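Local atomic coordinates of hypothetical leucine rich repeat protein (Pseudoflavonifractor capillosus, PDB entry 4OJU), a protein that is of unknown function but probably binds other proteins through BspA-type leucine-rich repeats, the part present here, in a longer SLH-domain protein. Residues G12-E17 with T37-P42; T27-S32 with E64-T69. One frame throughout, in Å; residues are numbered along the deposited sequence.

How the contacts relate
Both contacts lie in the N-terminal part of the chain, their centres about 9 Å apart, and their segments alternate along the chain. Contact 1 is the more buried: Tyr14 packs on residues 39-42 and Phe16 on Pro42, and polar links are confined to one water and the outer edge. Contact 2 is only partly buried; a tyrosine keeps an apolar base, above which a glutamate, an asparagine and three waters form a wet rim. Strands 14-19 and 24-29 are antiparallel neighbours in one sheet, so the two contacts share a framework, joined further by Pro13 O to Asp30 N (2.7 Å) and by the hydroxyls of Thr37 and Thr69.

Contact 1 (G12-E17 with T37-P42); sequences GPYTFE and TYADIP. With EDO (1,2-ethanediol), chain E.
Tyr14 is the hub of the tight part of this contact, and the compact, puckered ring of Pro42 bridges it to Phe16. Pro42 CD sits over one face of the Tyr14 ring in a CH-pi contact, 4.0 Å from the centroid and 22° off the ring normal, while Pro13 CG lies over the opposite face, both offset toward the rim. Pro42 CG meets the tip of Phe16, 3.6 Å from CZ. Both aromatic residues hold CG anti to the carbonyl carbon (chi1 -56° in Tyr14), which sends their rings toward residues 37-42. Ile41 CG1 adds apolar surface 4.0 Å from Tyr14 CE1, the side chains crossing nearly at right angles.

A tyrosine suits this place because its hydroxyl passes the apolar layer to a water, 2.6 Å from Tyr14 OH, that also accepts the N-H of Asp40 at 3.0 Å. An alanine here would remove the ring and hydroxyl, and would probably loosen the packing around Pro42 and Ile41 and the water bridge to Asp40. The looser side belongs to Asp40, exposed and with CB directed away from residues 12-17; a 1,2-ethanediol, probably from the crystallisation liquor, meets it by two weak bonds, O1 to OD1 and O2 to the carbonyl. Strand 14-19 lies between strands 5-11 and 24-29, Tyr14 and Ile41 both resting on Leu26, while strand 38-40 edges the parallel sheet beside strand 70-72.

Contact 2 (T27-S32 with E64-T69); sequences TRYDES and EETNIT
A carboxylate and a carboxamide lie stacked here: Glu31 and Asn67 reach tip to tip with their planes only 15° apart, Glu31 CG standing 3.2 Å from Asn67 OD1. Beyond CG the glutamate is extended, long enough to lay Glu31 OE2 against the backbone of residues 64-69, 2.9 Å from Asn67 N and 3.0 Å from Thr66 CA. A water donates to OE2 and to Glu65 O. A second water donates to both Tyr29 OH and Asn67 OD1, 2.7 Å from each, tying the phenol to the amide.

Beneath this polar rim Tyr29 (CG anti to the backbone N, chi1 179°) carries the apolar part. Ile68 CG2 packs 3.5 Å from Tyr29 CE2, and Thr66 CG2 meets the ring edge in its plane; the Thr66 hydroxyl instead bonds to Phe63 O, so each branch of the threonine has a suitable partner. Phe63 also stacks on Tyr29. Asp30 forms a salt bridge with Arg28 and accepts the Ser32 hydroxyl at the start of the 3-10 segment. Strand 24-29 and the turn after it thus pack on the loop between strands 52-58 and 70-72, a loop that falls within the BspA-type leucine-rich repeat region.

Contact 1 (G12-E17 with T37-P42)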
loop_
_atom_site.group_PDB
_atom_site.type_symbol
_atom_site.label_atom_id
_atom_site.label_comp_id
_atom_site.label_asym_id
_atom_site.label_seq_id
_atom_site.Cartn_x
_atom_site.Cartn_y
_atom_site.Cartn_z
ATOM N N GLY A 12 27.577 -23.283 -7.128
ATOM C CA GLY A 12 27.750 -21.989 -7.787
ATOM C C GLY A 12 27.340 -20.854 -6.858
ATOM O O GLY A 12 27.880 -20.753 -5.750
ATOM N N PRO A 13 26.321 -20.030 -7.215
ATOM C CA PRO A 13 25.942 -18.921 -6.326
ATOM C C PRO A 13 24.998 -19.331 -5.188
ATOM O O PRO A 13 24.663 -18.505 -4.341
ATOM C CB PRO A 13 25.237 -17.954 -7.279
ATOM C CG PRO A 13 24.551 -18.857 -8.252
ATOM C CD PRO A 13 25.532 -20.008 -8.464
ATOM N N TYR A 14 24.563 -20.599 -5.174
ATOM C CA TYR A 14 23.587 -21.067 -4.189
ATOM C C TYR A 14 24.188 -21.773 -2.995
ATOM O O TYR A 14 25.011 -22.686 -3.156
ATOM C CB TYR A 14 22.614 -22.053 -4.856
ATOM C CG TYR A 14 21.916 -21.500 -6.066
ATOM C CD1 TYR A 14 20.914 -20.542 -5.941
ATOM C CD2 TYR A 14 22.256 -21.929 -7.347
ATOM C CE1 TYR A 14 20.265 -20.024 -7.059
ATOM C CE2 TYR A 14 21.623 -21.409 -8.471
ATOM C CZ TYR A 14 20.618 -20.467 -8.318
ATOM O OH TYR A 14 19.988 -19.932 -9.406
ATOM N N THR A 15 23.724 -21.399 -1.799
ATOM C CA THR A 15 24.063 -22.117 -0.568
ATOM C C THR A 15 22.830 -22.896 -0.152
ATOM O O THR A 15 21.760 -22.313 -0.073
ATOM C CB THR A 15 24.518 -21.189 0.578
ATOM O OG1 THR A 15 25.517 -20.294 0.113
ATOM C CG2 THR A 15 25.003 -21.978 1.802
ATOM N N PHE A 16 22.987 -24.186 0.154
ATOM C CA PHE A 16 21.886 -25.004 0.630
ATOM C C PHE A 16 22.194 -25.616 1.955
ATOM O O PHE A 16 23.335 -26.058 2.184
ATOM C CB PHE A 16 21.576 -26.159 -0.338
ATOM C CG PHE A 16 21.175 -25.756 -1.718
ATOM C CD1 PHE A 16 19.843 -25.476 -2.022
ATOM C CD2 PHE A 16 22.122 -25.653 -2.727
ATOM C CE1 PHE A 16 19.475 -25.079 -3.310
ATOM C CE2 PHE A 16 21.751 -25.286 -4.009
ATOM C CZ PHE A 16 20.430 -24.992 -4.298
ATOM N N GLU A 17 21.159 -25.719 2.805
ATOM C CA GLU A 17 21.278 -26.475 4.038
ATOM C C GLU A 17 20.439 -27.717 3.852
ATOM O O GLU A 17 19.266 -27.614 3.454
ATOM C CB GLU A 17 20.844 -25.672 5.259
ATOM C CG GLU A 17 21.912 -24.692 5.695
ATOM C CD GLU A 17 21.538 -23.806 6.860
ATOM O OE1 GLU A 17 20.333 -23.723 7.187
ATOM O OE2 GLU A 17 22.448 -23.167 7.430
ATOM N N THR A 37 22.031 -12.854 -14.298
ATOM C CA THR A 37 21.046 -12.290 -13.361
ATOM C C THR A 37 19.747 -13.119 -13.367
ATOM O O THR A 37 18.797 -12.755 -12.684
ATOM C CB THR A 37 20.788 -10.817 -13.674
ATOM O OG1 THR A 37 20.206 -10.724 -14.972
ATOM C CG2 THR A 37 22.052 -9.961 -13.565
ATOM N N TYR A 38 19.678 -14.200 -14.149
ATOM C CA TYR A 38 18.517 -15.089 -14.105
ATOM C C TYR A 38 18.853 -16.231 -13.145
ATOM O O TYR A 38 19.837 -16.941 -13.361
ATOM C CB TYR A 38 18.095 -15.623 -15.497
ATOM C CG TYR A 38 16.724 -16.262 -15.440
ATOM C CD1 TYR A 38 16.560 -17.572 -14.993
ATOM C CD2 TYR A 38 15.580 -15.524 -15.719
ATOM C CE1 TYR A 38 15.296 -18.140 -14.862
ATOM C CE2 TYR A 38 14.309 -16.076 -15.577
ATOM C CZ TYR A 38 14.174 -17.388 -15.156
ATOM O OH TYR A 38 12.923 -17.942 -15.042
ATOM N N ALA A 39 18.078 -16.376 -12.072
ATOM C CA ALA A 39 18.299 -17.430 -11.076
ATOM C C ALA A 39 17.459 -18.651 -11.404
ATOM O O ALA A 39 16.261 -18.675 -11.122
ATOM C CB ALA A 39 17.980 -16.914 -9.679
ATOM N N ASP A 40 18.074 -19.647 -12.058
ATOM C CA ASP A 40 17.393 -20.902 -12.395
ATOM C C ASP A 40 17.702 -21.830 -11.234
ATOM O O ASP A 40 18.745 -22.467 -11.218
ATOM C CB ASP A 40 17.873 -21.432 -13.766
ATOM C CG ASP A 40 17.058 -22.576 -14.352
ATOM O OD1 ASP A 40 15.932 -22.836 -13.849
ATOM O OD2 ASP A 40 17.528 -23.201 -15.318
ATOM N N ILE A 41 16.868 -21.797 -10.197
ATOM C CA ILE A 41 17.117 -22.527 -8.952
ATOM C C ILE A 41 17.049 -24.037 -9.177
ATOM O O ILE A 41 16.041 -24.515 -9.698
ATOM C CB ILE A 41 16.136 -22.075 -7.823
ATOM C CG1 ILE A 41 16.293 -20.574 -7.492
ATOM C CG2 ILE A 41 16.291 -22.955 -6.575
ATOM C CD1 ILE A 41 15.140 -19.969 -6.590
ATOM N N PRO A 42 18.085 -24.809 -8.764
ATOM C CA PRO A 42 18.017 -26.277 -8.963
ATOM C C PRO A 42 16.934 -26.910 -8.092
ATOM O O PRO A 42 16.670 -26.440 -6.980
ATOM C CB PRO A 42 19.410 -26.772 -8.584
ATOM C CG PRO A 42 20.053 -25.674 -7.848
ATOM C CD PRO A 42 19.356 -24.391 -8.134
HETATM C C1 EDO E . 17.885 -26.926 -13.561
HETATM O O1 EDO E . 16.830 -26.061 -13.160
HETATM C C2 EDO E . 19.240 -26.234 -13.347
HETATM O O2 EDO E . 19.231 -25.586 -12.091
HETATM O O HOH W 1 21.084 -20.003 -11.746
#

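Contact 2 (T27-S32 with E64-T69)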
loop_
_atom_site.group_PDB
_atom_site.type_symbol
_atom_site.label_atom_id
_atom_site.label_comp_id
_atom_site.label_asym_id
_atom_site.label_seq_id
_atom_site.Cartn_x
_atom_site.Cartn_y
_atom_site.Cartn_z
ATOM N N THR A 27 19.435 -21.334 1.285
ATOM C CA THR A 27 19.598 -20.299 2.320
ATOM C C THR A 27 20.172 -18.987 1.832
ATOM O O THR A 27 19.897 -17.954 2.451
ATOM C CB THR A 27 20.453 -20.821 3.479
ATOM O OG1 THR A 27 21.744 -21.178 2.986
ATOM C CG2 THR A 27 19.810 -22.003 4.197
ATOM N N ARG A 28 20.983 -19.008 0.756
ATOM C CA ARG A 28 21.599 -17.776 0.262
ATOM C C ARG A 28 21.962 -17.832 -1.220
ATOM O O ARG A 28 22.419 -18.860 -1.711
ATOM C CB ARG A 28 22.885 -17.474 1.073
ATOM C CG ARG A 28 23.380 -16.029 0.898
ATOM C CD ARG A 28 24.748 -15.759 1.518
ATOM N NE ARG A 28 25.894 -15.852 0.602
ATOM C CZ ARG A 28 26.907 -16.713 0.730
ATOM N NH1 ARG A 28 26.932 -17.577 1.737
ATOM N NH2 ARG A 28 27.896 -16.719 -0.151
ATOM N N TYR A 29 21.803 -16.685 -1.906
ATOM C CA TYR A 29 22.203 -16.474 -3.285
ATOM C C TYR A 29 23.326 -15.447 -3.260
ATOM O O TYR A 29 23.130 -14.334 -2.769
ATOM C CB TYR A 29 21.037 -16.000 -4.137
ATOM C CG TYR A 29 21.399 -15.738 -5.581
ATOM C CD1 TYR A 29 21.466 -16.784 -6.504
ATOM C CD2 TYR A 29 21.602 -14.443 -6.042
ATOM C CE1 TYR A 29 21.700 -16.540 -7.856
ATOM C CE2 TYR A 29 21.868 -14.187 -7.386
ATOM C CZ TYR A 29 21.885 -15.237 -8.295
ATOM O OH TYR A 29 22.093 -14.991 -9.630
ATOM N N ASP A 30 24.491 -15.831 -3.769
ATOM C CA ASP A 30 25.650 -14.955 -3.786
ATOM C C ASP A 30 25.844 -14.445 -5.208
ATOM O O ASP A 30 26.346 -15.163 -6.067
ATOM C CB ASP A 30 26.904 -15.684 -3.267
ATOM C CG ASP A 30 28.168 -14.838 -3.155
ATOM O OD1 ASP A 30 28.198 -13.717 -3.725
ATOM O OD2 ASP A 30 29.122 -15.289 -2.491
ATOM N N GLU A 31 25.490 -13.187 -5.416
ATOM C CA GLU A 31 25.600 -12.469 -6.683
ATOM C C GLU A 31 26.923 -12.599 -7.362
ATOM O O GLU A 31 26.979 -12.687 -8.590
ATOM C CB GLU A 31 25.450 -10.972 -6.407
ATOM C CG GLU A 31 24.100 -10.422 -6.718
ATOM C CD GLU A 31 24.077 -8.947 -6.400
ATOM O OE1 GLU A 31 25.062 -8.238 -6.702
ATOM O OE2 GLU A 31 23.085 -8.512 -5.789
ATOM N N SER A 32 27.998 -12.446 -6.571
ATOM C CA SER A 32 29.371 -12.422 -7.076
ATOM C C SER A 32 29.768 -13.758 -7.691
ATOM O O SER A 32 30.743 -13.814 -8.439
ATOM C CB SER A 32 30.344 -12.032 -5.964
ATOM O OG SER A 32 30.440 -13.027 -4.958
ATOM N N GLU A 64 17.586 -11.554 -0.774
ATOM C CA GLU A 64 17.364 -10.172 -0.348
ATOM C C GLU A 64 18.351 -9.210 -0.973
ATOM O O GLU A 64 19.556 -9.447 -0.892
ATOM C CB GLU A 64 17.480 -10.076 1.187
ATOM C CG GLU A 64 17.102 -8.729 1.766
ATOM C CD GLU A 64 17.581 -8.439 3.177
ATOM O OE1 GLU A 64 18.479 -9.166 3.667
ATOM O OE2 GLU A 64 17.159 -7.396 3.728
ATOM N N GLU A 65 17.842 -8.106 -1.556
ATOM C CA GLU A 65 18.641 -7.032 -2.152
ATOM C C GLU A 65 19.650 -7.547 -3.193
ATOM O O GLU A 65 20.767 -7.030 -3.250
ATOM C CB GLU A 65 19.400 -6.243 -1.053
ATOM C CG GLU A 65 18.521 -5.433 -0.114
ATOM C CD GLU A 65 19.015 -5.259 1.314
ATOM O OE1 GLU A 65 20.217 -5.517 1.569
ATOM O OE2 GLU A 65 18.197 -4.854 2.176
ATOM N N THR A 66 19.280 -8.561 -4.002
ATOM C CA THR A 66 20.206 -9.060 -5.044
ATOM C C THR A 66 19.829 -8.423 -6.380
ATOM O O THR A 66 18.795 -7.762 -6.482
ATOM C CB THR A 66 20.290 -10.593 -5.102
ATOM O OG1 THR A 66 18.988 -11.107 -5.368
ATOM C CG2 THR A 66 20.862 -11.200 -3.832
ATOM N N ASN A 67 20.667 -8.616 -7.400
ATOM C CA ASN A 67 20.515 -7.984 -8.716
ATOM C C ASN A 67 19.722 -8.857 -9.696
ATOM O O ASN A 67 19.761 -8.600 -10.901
ATOM C CB ASN A 67 21.923 -7.715 -9.292
ATOM C CG ASN A 67 22.714 -8.979 -9.598
ATOM O OD1 ASN A 67 22.308 -10.109 -9.296
ATOM N ND2 ASN A 67 23.873 -8.830 -10.203
ATOM N N ILE A 68 19.067 -9.921 -9.209
ATOM C CA ILE A 68 18.375 -10.837 -10.117
ATOM C C ILE A 68 17.285 -10.118 -10.928
ATOM O O ILE A 68 16.615 -9.221 -10.420
ATOM C CB ILE A 68 17.815 -12.091 -9.400
ATOM C CG1 ILE A 68 16.764 -11.740 -8.319
ATOM C CG2 ILE A 68 18.965 -12.956 -8.838
ATOM C CD1 ILE A 68 15.875 -12.996 -7.866
ATOM N N THR A 69 17.153 -10.502 -12.197
ATOM C CA THR A 69 16.154 -9.951 -13.118
ATOM C C THR A 69 15.005 -10.936 -13.287
ATOM O O THR A 69 13.899 -10.550 -13.649
ATOM C CB THR A 69 16.787 -9.610 -14.468
ATOM O OG1 THR A 69 17.495 -10.759 -14.940
ATOM C CG2 THR A 69 17.719 -8.394 -14.394
HETATM O O HOH W 2 22.810 -12.535 -10.397
HETATM O O HOH W 3 22.340 -6.008 -5.520
HETATM O O HOH W 4 26.041 -11.487 -10.825
#